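Side-chain contacts in restriction endonuclease EcoP15I, modification subunit (Escherichia coli, PDB 4ZCF), which methylates one adenine of the DNA site 5'-CAGCAG-3' using S-adenosyl-L-methionine, and joins the Res subunit for DNA restriction: residues L268-N271 with I272-F276; E284-E287 with K288-Q291; E299-P302 with L303-Y306. All coordinates share one frame; numbering follows the deposited sequence.

Interaction 1. Residues L268-N271 with I272-F276; sequences LLVN and IGEEF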
loop_
_atom_site.group_PDB
_atom_site.type_symbol
_atom_site.label_atom_id
_atom_site.label_comp_id
_atom_site.label_asym_id
_atom_site.label_seq_id
_atom_site.Cartn_x
_atom_site.Cartn_y
_atom_site.Cartn_z
ATOM N N LEU A 268 19.127 22.714 -19.828
ATOM C CA LEU A 268 20.294 23.586 -19.982
ATOM C C LEU A 268 21.210 23.068 -21.087
ATOM O O LEU A 268 21.633 23.849 -21.933
ATOM C CB LEU A 268 21.046 23.671 -18.634
ATOM C CG LEU A 268 22.417 24.347 -18.601
ATOM C CD1 LEU A 268 22.290 25.846 -18.415
ATOM C CD2 LEU A 268 23.279 23.765 -17.489
ATOM N N LEU A 269 21.511 21.756 -21.065
ATOM C CA LEU A 269 22.378 21.064 -22.018
ATOM C C LEU A 269 21.793 21.030 -23.418
ATOM O O LEU A 269 22.547 21.193 -24.365
ATOM C CB LEU A 269 22.709 19.639 -21.540
ATOM C CG LEU A 269 24.028 19.428 -20.788
ATOM C CD1 LEU A 269 23.907 19.870 -19.362
ATOM C CD2 LEU A 269 24.394 17.954 -20.760
ATOM N N VAL A 270 20.466 20.819 -23.567
ATOM C CA VAL A 270 19.835 20.832 -24.900
ATOM C C VAL A 270 19.937 22.250 -25.514
ATOM O O VAL A 270 20.188 22.385 -26.712
ATOM C CB VAL A 270 18.403 20.205 -24.958
ATOM C CG1 VAL A 270 17.431 20.895 -24.018
ATOM C CG2 VAL A 270 17.853 20.205 -26.379
ATOM N N ASN A 271 19.804 23.291 -24.661
ATOM C CA ASN A 271 19.929 24.696 -25.032
ATOM C C ASN A 271 21.376 24.992 -25.442
ATOM O O ASN A 271 21.584 25.515 -26.534
ATOM C CB ASN A 271 19.463 25.610 -23.892
ATOM C CG ASN A 271 19.602 27.088 -24.193
ATOM O OD1 ASN A 271 18.856 27.669 -25.000
ATOM N ND2 ASN A 271 20.573 27.727 -23.552
ATOM N N ILE A 272 22.361 24.610 -24.602
ATOM C CA ILE A 272 23.788 24.793 -24.863
ATOM C C ILE A 272 24.237 24.020 -26.107
ATOM O O ILE A 272 25.020 24.550 -26.900
ATOM C CB ILE A 272 24.646 24.541 -23.583
ATOM C CG1 ILE A 272 25.077 25.881 -22.940
ATOM C CG2 ILE A 272 25.874 23.648 -23.828
ATOM C CD1 ILE A 272 24.236 26.336 -21.781
ATOM N N GLY A 273 23.687 22.812 -26.280
ATOM C CA GLY A 273 23.951 21.925 -27.405
ATOM C C GLY A 273 23.565 22.558 -28.716
ATOM O O GLY A 273 24.402 22.681 -29.609
ATOM N N GLU A 274 22.308 23.011 -28.805
ATOM C CA GLU A 274 21.747 23.692 -29.972
ATOM C C GLU A 274 22.423 25.056 -30.223
ATOM O O GLU A 274 22.626 25.406 -31.384
ATOM C CB GLU A 274 20.228 23.869 -29.827
ATOM C CG GLU A 274 19.411 22.588 -29.913
ATOM C CD GLU A 274 17.922 22.761 -29.664
ATOM O OE1 GLU A 274 17.515 23.814 -29.119
ATOM O OE2 GLU A 274 17.159 21.830 -30.009
ATOM N N GLU A 275 22.775 25.812 -29.147
ATOM C CA GLU A 275 23.466 27.108 -29.231
ATOM C C GLU A 275 24.819 26.925 -29.926
ATOM O O GLU A 275 25.121 27.675 -30.851
ATOM C CB GLU A 275 23.655 27.740 -27.834
ATOM C CG GLU A 275 23.921 29.243 -27.856
ATOM C CD GLU A 275 24.621 29.857 -26.652
ATOM O OE1 GLU A 275 24.399 31.065 -26.399
ATOM O OE2 GLU A 275 25.425 29.157 -25.993
ATOM N N PHE A 276 25.605 25.906 -29.512
ATOM C CA PHE A 276 26.897 25.592 -30.124
ATOM C C PHE A 276 26.706 25.048 -31.529
ATOM O O PHE A 276 27.500 25.385 -32.406
ATOM C CB PHE A 276 27.689 24.569 -29.295
ATOM C CG PHE A 276 28.519 25.124 -28.171
ATOM C CD1 PHE A 276 29.636 25.906 -28.430
ATOM C CD2 PHE A 276 28.229 24.810 -26.851
ATOM C CE1 PHE A 276 30.420 26.404 -27.386
ATOM C CE2 PHE A 276 29.015 25.306 -25.807
ATOM C CZ PHE A 276 30.103 26.102 -26.082
#
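Leu268 and Ile272, one helical turn apart, lie side by side and point the same way. Their outer methyls meet in a purely apolar contact, Leu268 CD1 standing 3.9 Å from Ile272 CD1. With CG set opposite the backbone N (chi1 171°), the Leu268 branch is placed beside its own carbonyl carbon, where Ile272 CD1 can flank CD1. The same Ile272 methyl also rests near the main chain, CD1 being 3.6 Å from Leu268 O. Val270 and Glu274 repeat this parallel placement on another side of the helix. Here Glu274 CG sits 3.3 Å from Val270 O, and the extended acid runs alongside the valine, OE2 lying 4.0 Å from Val270 CG2, an aliphatic flank against a carboxylate and no polar bond. Glu275 touches the preceding turn through its root, CB lying 3.3 Å from Asn271 O. Beneath these pairs run the regular i to i+4 bonds of an alpha-helix, among them Ile272 N to Leu268 O at 2.9 Å and Gly273 N to Leu269 O at 2.8 Å. The segment is amphipathic: Asn271, Glu274 and Glu275 are exposed, whereas Leu269 and Ile272 are buried. Leu269 packs on Ile314 of strand 313-318 and on Leu300 and Tyr306 of a loop, and Leu268 meets Met347 of the second subunit. Helix 264-279 thus packs on both strand 313-318 and helix 283-296; Ile272 touches Ile314 of the first and Trp292 of the second, and Leu285, Lys288 and Tyr289 of that helix pack against Phe276.

Interaction 2. Residues E284-E287 with K288-Q291; sequences ELQE and KYTQ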
loop_
_atom_site.group_PDB
_atom_site.type_symbol
_atom_site.label_atom_id
_atom_site.label_comp_id
_atom_site.label_asym_id
_atom_site.label_seq_id
_atom_site.Cartn_x
_atom_site.Cartn_y
_atom_site.Cartn_z
ATOM N N GLU A 284 35.317 21.624 -35.167
ATOM C CA GLU A 284 35.301 22.844 -34.354
ATOM C C GLU A 284 34.214 22.810 -33.279
ATOM O O GLU A 284 34.427 23.355 -32.195
ATOM C CB GLU A 284 35.126 24.087 -35.243
ATOM C CG GLU A 284 35.741 25.341 -34.632
ATOM C CD GLU A 284 35.248 26.688 -35.131
ATOM O OE1 GLU A 284 34.378 26.723 -36.034
ATOM O OE2 GLU A 284 35.713 27.717 -34.586
ATOM N N LEU A 285 33.047 22.198 -33.587
ATOM C CA LEU A 285 31.909 22.044 -32.664
ATOM C C LEU A 285 32.359 21.355 -31.351
ATOM O O LEU A 285 32.139 21.906 -30.274
ATOM C CB LEU A 285 30.754 21.269 -33.350
ATOM C CG LEU A 285 29.438 21.086 -32.562
ATOM C CD1 LEU A 285 28.813 22.407 -32.190
ATOM C CD2 LEU A 285 28.429 20.257 -33.354
ATOM N N GLN A 286 33.066 20.216 -31.469
ATOM C CA GLN A 286 33.585 19.450 -30.345
ATOM C C GLN A 286 34.700 20.153 -29.562
ATOM O O GLN A 286 34.755 20.001 -28.338
ATOM C CB GLN A 286 33.990 18.024 -30.788
ATOM C CG GLN A 286 34.555 17.109 -29.680
ATOM C CD GLN A 286 33.586 16.772 -28.555
ATOM O OE1 GLN A 286 32.920 15.733 -28.561
ATOM N NE2 GLN A 286 33.571 17.589 -27.514
ATOM N N GLU A 287 35.586 20.902 -30.250
ATOM C CA GLU A 287 36.710 21.618 -29.615
ATOM C C GLU A 287 36.171 22.768 -28.747
ATOM O O GLU A 287 36.602 22.939 -27.595
ATOM C CB GLU A 287 37.728 22.128 -30.668
ATOM C CG GLU A 287 38.363 21.015 -31.493
ATOM C CD GLU A 287 39.091 21.404 -32.772
ATOM O OE1 GLU A 287 38.662 22.370 -33.447
ATOM O OE2 GLU A 287 40.062 20.696 -33.130
ATOM N N LYS A 288 35.191 23.519 -29.307
ATOM C CA LYS A 288 34.490 24.617 -28.651
ATOM C C LYS A 288 33.674 24.106 -27.472
ATOM O O LYS A 288 33.618 24.777 -26.434
ATOM C CB LYS A 288 33.597 25.362 -29.660
ATOM C CG LYS A 288 34.072 26.798 -29.945
ATOM C CD LYS A 288 35.271 26.898 -30.916
ATOM C CE LYS A 288 35.988 28.229 -30.827
ATOM N NZ LYS A 288 36.890 28.296 -29.645
ATOM N N TYR A 289 33.071 22.896 -27.625
ATOM C CA TYR A 289 32.302 22.220 -26.587
ATOM C C TYR A 289 33.200 21.687 -25.476
ATOM O O TYR A 289 32.874 21.907 -24.305
ATOM C CB TYR A 289 31.375 21.122 -27.149
ATOM C CG TYR A 289 30.514 20.484 -26.074
ATOM C CD1 TYR A 289 29.534 21.220 -25.412
ATOM C CD2 TYR A 289 30.745 19.177 -25.654
ATOM C CE1 TYR A 289 28.830 20.684 -24.344
ATOM C CE2 TYR A 289 30.023 18.621 -24.603
ATOM C CZ TYR A 289 29.053 19.373 -23.960
ATOM O OH TYR A 289 28.325 18.828 -22.926
ATOM N N THR A 290 34.331 21.009 -25.811
ATOM C CA THR A 290 35.280 20.503 -24.795
ATOM C C THR A 290 35.780 21.651 -23.886
ATOM O O THR A 290 36.010 21.438 -22.700
ATOM C CB THR A 290 36.422 19.690 -25.448
ATOM O OG1 THR A 290 35.865 18.578 -26.147
ATOM C CG2 THR A 290 37.430 19.168 -24.443
ATOM N N GLN A 291 35.892 22.865 -24.445
ATOM C CA GLN A 291 36.315 24.072 -23.741
ATOM C C GLN A 291 35.272 24.468 -22.668
ATOM O O GLN A 291 35.624 24.592 -21.495
ATOM C CB GLN A 291 36.571 25.215 -24.750
ATOM C CG GLN A 291 37.276 26.436 -24.161
ATOM C CD GLN A 291 37.413 27.600 -25.126
ATOM O OE1 GLN A 291 37.680 27.442 -26.332
ATOM N NE2 GLN A 291 37.294 28.811 -24.594
#
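Thr290 hydrogen-bonds to Gln286 O twice, through its backbone N at 2.8 Å and through its hydroxyl OG1, also 2.8 Å from that oxygen. The two donors reach the carbonyl from opposite faces of its plane. OG1 is directed back at the preceding turn because it stands anti to the carbonyl carbon of Thr290 (chi1 -60°), beside the backbone N. The main chain otherwise keeps its helical bonding, as in Lys288 N to Glu284 O at 3.0 Å.

A second group of contacts gathers round the Gln286 amide. Bent at chi2 (64°), the side chain folds along the helix and brings NE2 to 2.8 Å from Thr290 OG1. NE2 also lies in the plane of the Tyr289 ring, 3.7 Å from CD2 at its edge, with amide and ring planes 51° apart. Both amide ends have hydrogen-bond partners outside, OE1 with Ile309 N and NE2 with Lys307 O, while Tyr289 OH bonds Tyr306 O.

Glu284 and Lys288 make the charged pair. They run alongside each other, Glu284 OE2 lying 3.8 Å from Lys288 CD, but the charged atoms OE2 and NZ remain 5.1 Å apart. Any attraction between them is therefore probably weak, without a direct salt bridge, whereas the polar grip of Gln286 and Tyr289 ties helix 283-296 to strand 308-310 and the chain leading into it.

Interaction 3. Residues E299-P302 with L303-Y306; sequences ELWP and LDRY. With nucleotides of chain E.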
loop_
_atom_site.group_PDB
_atom_site.type_symbol
_atom_site.label_atom_id
_atom_site.label_comp_id
_atom_site.label_asym_id
_atom_site.label_seq_id
_atom_site.Cartn_x
_atom_site.Cartn_y
_atom_site.Cartn_z
ATOM N N GLU A 299 29.373 21.293 -12.479
ATOM C CA GLU A 299 28.015 21.795 -12.211
ATOM C C GLU A 299 26.933 20.943 -12.920
ATOM O O GLU A 299 25.737 21.181 -12.726
ATOM C CB GLU A 299 27.896 23.238 -12.760
ATOM C CG GLU A 299 28.921 24.243 -12.242
ATOM C CD GLU A 299 28.748 25.630 -12.826
ATOM O OE1 GLU A 299 29.657 26.096 -13.551
ATOM O OE2 GLU A 299 27.679 26.237 -12.591
ATOM N N LEU A 300 27.357 19.977 -13.754
ATOM C CA LEU A 300 26.506 19.169 -14.611
ATOM C C LEU A 300 25.871 17.921 -14.053
ATOM O O LEU A 300 25.091 17.304 -14.782
ATOM C CB LEU A 300 27.185 18.902 -15.974
ATOM C CG LEU A 300 27.623 20.169 -16.757
ATOM C CD1 LEU A 300 28.318 19.818 -18.058
ATOM C CD2 LEU A 300 26.468 21.142 -16.977
ATOM N N TRP A 301 26.050 17.595 -12.791
ATOM C CA TRP A 301 25.568 16.334 -12.267
ATOM C C TRP A 301 24.068 16.300 -12.424
ATOM O O TRP A 301 23.450 17.291 -12.174
ATOM C CB TRP A 301 25.939 16.220 -10.789
ATOM C CG TRP A 301 25.482 14.975 -10.162
ATOM C CD1 TRP A 301 26.140 13.820 -10.097
ATOM C CD2 TRP A 301 24.237 14.756 -9.541
ATOM N NE1 TRP A 301 25.406 12.892 -9.474
ATOM C CE2 TRP A 301 24.218 13.442 -9.123
ATOM C CE3 TRP A 301 23.125 15.552 -9.298
ATOM C CZ2 TRP A 301 23.142 12.895 -8.481
ATOM C CZ3 TRP A 301 22.064 15.011 -8.681
ATOM C CH2 TRP A 301 22.072 13.701 -8.268
ATOM N N PRO A 302 23.404 15.136 -12.871
ATOM C CA PRO A 302 24.224 13.923 -12.989
ATOM C C PRO A 302 24.728 13.605 -14.379
ATOM O O PRO A 302 25.020 12.477 -14.677
ATOM C CB PRO A 302 23.272 12.802 -12.576
ATOM C CG PRO A 302 21.939 13.371 -12.442
ATOM C CD PRO A 302 21.973 14.655 -13.161
ATOM N N LEU A 303 24.725 14.594 -15.244
ATOM C CA LEU A 303 25.129 14.501 -16.652
ATOM C C LEU A 303 26.531 15.049 -16.938
ATOM O O LEU A 303 26.812 15.529 -18.047
ATOM C CB LEU A 303 24.054 15.106 -17.581
ATOM C CG LEU A 303 22.595 14.560 -17.475
ATOM C CD1 LEU A 303 21.823 14.869 -18.741
ATOM C CD2 LEU A 303 22.537 13.024 -17.236
ATOM N N ASP A 304 27.429 14.900 -15.940
ATOM C CA ASP A 304 28.827 15.363 -15.939
ATOM C C ASP A 304 29.800 14.576 -16.819
ATOM O O ASP A 304 30.974 14.921 -16.856
ATOM C CB ASP A 304 29.369 15.456 -14.502
ATOM C CG ASP A 304 29.330 14.144 -13.747
ATOM O OD1 ASP A 304 28.261 13.826 -13.158
ATOM O OD2 ASP A 304 30.364 13.438 -13.738
ATOM N N ARG A 305 29.324 13.511 -17.489
ATOM C CA ARG A 305 30.089 12.671 -18.419
ATOM C C ARG A 305 29.491 12.739 -19.855
ATOM O O ARG A 305 29.725 11.859 -20.683
ATOM C CB ARG A 305 30.210 11.233 -17.897
ATOM C CG ARG A 305 31.073 11.114 -16.661
ATOM C CD ARG A 305 31.355 9.639 -16.317
ATOM N NE ARG A 305 31.798 9.498 -14.922
ATOM C CZ ARG A 305 32.309 8.394 -14.382
ATOM N NH1 ARG A 305 32.510 7.316 -15.126
ATOM N NH2 ARG A 305 32.623 8.361 -13.095
ATOM N N TYR A 306 28.731 13.809 -20.137
ATOM C CA TYR A 306 28.136 14.063 -21.441
ATOM C C TYR A 306 29.094 14.994 -22.158
ATOM O O TYR A 306 28.775 16.149 -22.448
ATOM C CB TYR A 306 26.687 14.611 -21.300
ATOM C CG TYR A 306 25.666 13.505 -21.094
ATOM C CD1 TYR A 306 25.643 12.754 -19.912
ATOM C CD2 TYR A 306 24.789 13.142 -22.113
ATOM C CE1 TYR A 306 24.760 11.686 -19.747
ATOM C CE2 TYR A 306 23.891 12.084 -21.950
ATOM C CZ TYR A 306 23.863 11.379 -20.754
ATOM O OH TYR A 306 22.985 10.345 -20.589
ATOM P P DT E 17 26.016 9.768 -11.041
ATOM O OP1 DT E 17 25.492 10.102 -9.696
ATOM O OP2 DT E 17 26.879 10.731 -11.776
ATOM O "O5'" DT E 17 26.903 8.430 -10.882
ATOM C "C5'" DT E 17 26.860 7.458 -9.818
ATOM C "C4'" DT E 17 28.261 6.955 -9.513
ATOM O "O4'" DT E 17 28.694 5.930 -10.425
ATOM C "C3'" DT E 17 29.428 7.945 -9.498
ATOM O "O3'" DT E 17 30.371 7.416 -8.588
ATOM C "C2'" DT E 17 30.001 7.869 -10.921
ATOM C "C1'" DT E 17 29.776 6.387 -11.219
ATOM N N1 DT E 17 29.645 5.912 -12.640
ATOM C C2 DT E 17 30.081 4.627 -12.865
ATOM O O2 DT E 17 30.499 3.905 -11.952
ATOM N N3 DT E 17 30.051 4.237 -14.190
ATOM C C4 DT E 17 29.590 4.971 -15.273
ATOM O O4 DT E 17 29.520 4.452 -16.397
ATOM C C5 DT E 17 29.198 6.320 -14.966
ATOM C C7 DT E 17 28.659 7.174 -16.064
ATOM C C6 DT E 17 29.265 6.741 -13.688
ATOM P P DG E 18 31.020 8.198 -7.380
ATOM O OP1 DG E 18 30.016 8.291 -6.297
ATOM O OP2 DG E 18 31.780 9.342 -7.923
ATOM O "O5'" DG E 18 32.130 7.160 -6.900
ATOM C "C5'" DG E 18 31.899 6.015 -6.094
ATOM C "C4'" DG E 18 33.113 5.114 -6.174
ATOM O "O4'" DG E 18 33.255 4.579 -7.524
ATOM C "C3'" DG E 18 34.418 5.811 -5.880
ATOM O "O3'" DG E 18 35.130 4.963 -4.958
ATOM C "C2'" DG E 18 35.094 6.006 -7.254
ATOM C "C1'" DG E 18 34.507 4.884 -8.115
ATOM N N9 DG E 18 34.188 5.208 -9.505
ATOM C C8 DG E 18 33.561 6.340 -9.951
ATOM N N7 DG E 18 33.311 6.362 -11.234
ATOM C C5 DG E 18 33.780 5.141 -11.670
ATOM C C6 DG E 18 33.786 4.607 -12.986
ATOM O O6 DG E 18 33.372 5.137 -14.047
ATOM N N1 DG E 18 34.366 3.335 -13.010
ATOM C C2 DG E 18 34.885 2.674 -11.919
ATOM N N2 DG E 18 35.392 1.459 -12.147
ATOM N N3 DG E 18 34.867 3.164 -10.685
ATOM C C4 DG E 18 34.314 4.411 -10.627
ATOM P P DC E 16 22.544 8.545 -17.405
ATOM O OP1 DC E 16 21.163 9.034 -17.648
ATOM O OP2 DC E 16 23.573 8.678 -18.458
ATOM O "O5'" DC E 16 23.103 9.210 -16.053
ATOM C "C5'" DC E 16 22.480 9.076 -14.764
ATOM C "C4'" DC E 16 23.390 8.481 -13.693
ATOM O "O4'" DC E 16 23.663 7.087 -13.947
ATOM C "C3'" DC E 16 24.741 9.118 -13.375
ATOM O "O3'" DC E 16 24.809 9.234 -11.936
ATOM C "C2'" DC E 16 25.757 8.120 -13.945
ATOM C "C1'" DC E 16 25.025 6.810 -13.672
ATOM N N1 DC E 16 25.493 5.608 -14.420
ATOM C C2 DC E 16 25.999 4.509 -13.693
ATOM O O2 DC E 16 26.063 4.563 -12.447
ATOM N N3 DC E 16 26.441 3.412 -14.402
ATOM C C4 DC E 16 26.420 3.412 -15.756
ATOM N N4 DC E 16 26.870 2.325 -16.381
ATOM C C5 DC E 16 25.919 4.511 -16.521
ATOM C C6 DC E 16 25.459 5.567 -15.807
#
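The loop between helix 283-296 and strand 308-310 is a DNA-reading element, built from a type VIa beta turn, Leu300 to Leu303, with cis Pro302 at its third position, followed by a type I turn, Leu303 to Tyr306. Closing the first turn, Leu303 N donates to Leu300 O at 2.8 Å. Pro302 CB lies 3.6 Å above the plane of the Trp301 ring, over its centre. Trp301 crosses Asp304 with ring and carboxylate planes only 12° apart, and Asp304 OD1 comes 3.7 Å from Trp301 CD1. Holding CG anti to the backbone N (chi1 180°), Trp301 carries its indole out to the DNA, where NE1 donates to OP1 of DT17 of chain E at 2.8 Å, this oxygen lying near the ring plane. The Tyr306 hydroxyl similarly donates to a backbone phosphate, OH standing 2.8 Å from OP2 of DC16 of chain E.

Beyond these phosphate anchors Arg305 reaches the bases. Its extended chain presents two N-H groups to one guanine: NH1 to O6 of DG18 of chain E at 2.6 Å, nearly straight at 175°, and NH2 to N7 of DG18 of chain E at 2.8 Å. One face of the guanidinium lies over DT17 of chain E, whose C6 is 3.5 Å above its plane. Leu300 and Trp301 also pack on the second subunit, at Leu346 and Pro324. The paired arginine bonds to O6 and N7 are the classic major-groove signature of guanine recognition, and the bound C-T-G run is consistent with the complement of the CAGCAG site.

All three contacts belong to one compact region of the methyltransferase around strands 308-310 and 313-318. Interactions 1 and 2 sit on consecutive helices that pack together through Phe276, each with one buried and one exposed side. Interaction 1 is chiefly aliphatic, while interaction 2 adds a polar network that leads to strand 308-310. The loop of interaction 3 is a buried contact, where the other two are partly buried, and the one that bonds DNA. Residues 268-271 pack against this loop, Leu269 CD1 meeting Leu300 CD2 at 3.7 Å. Chemistry thus shifts from apolar packing, through amide and hydroxyl bonding, to phosphate and guanine recognition.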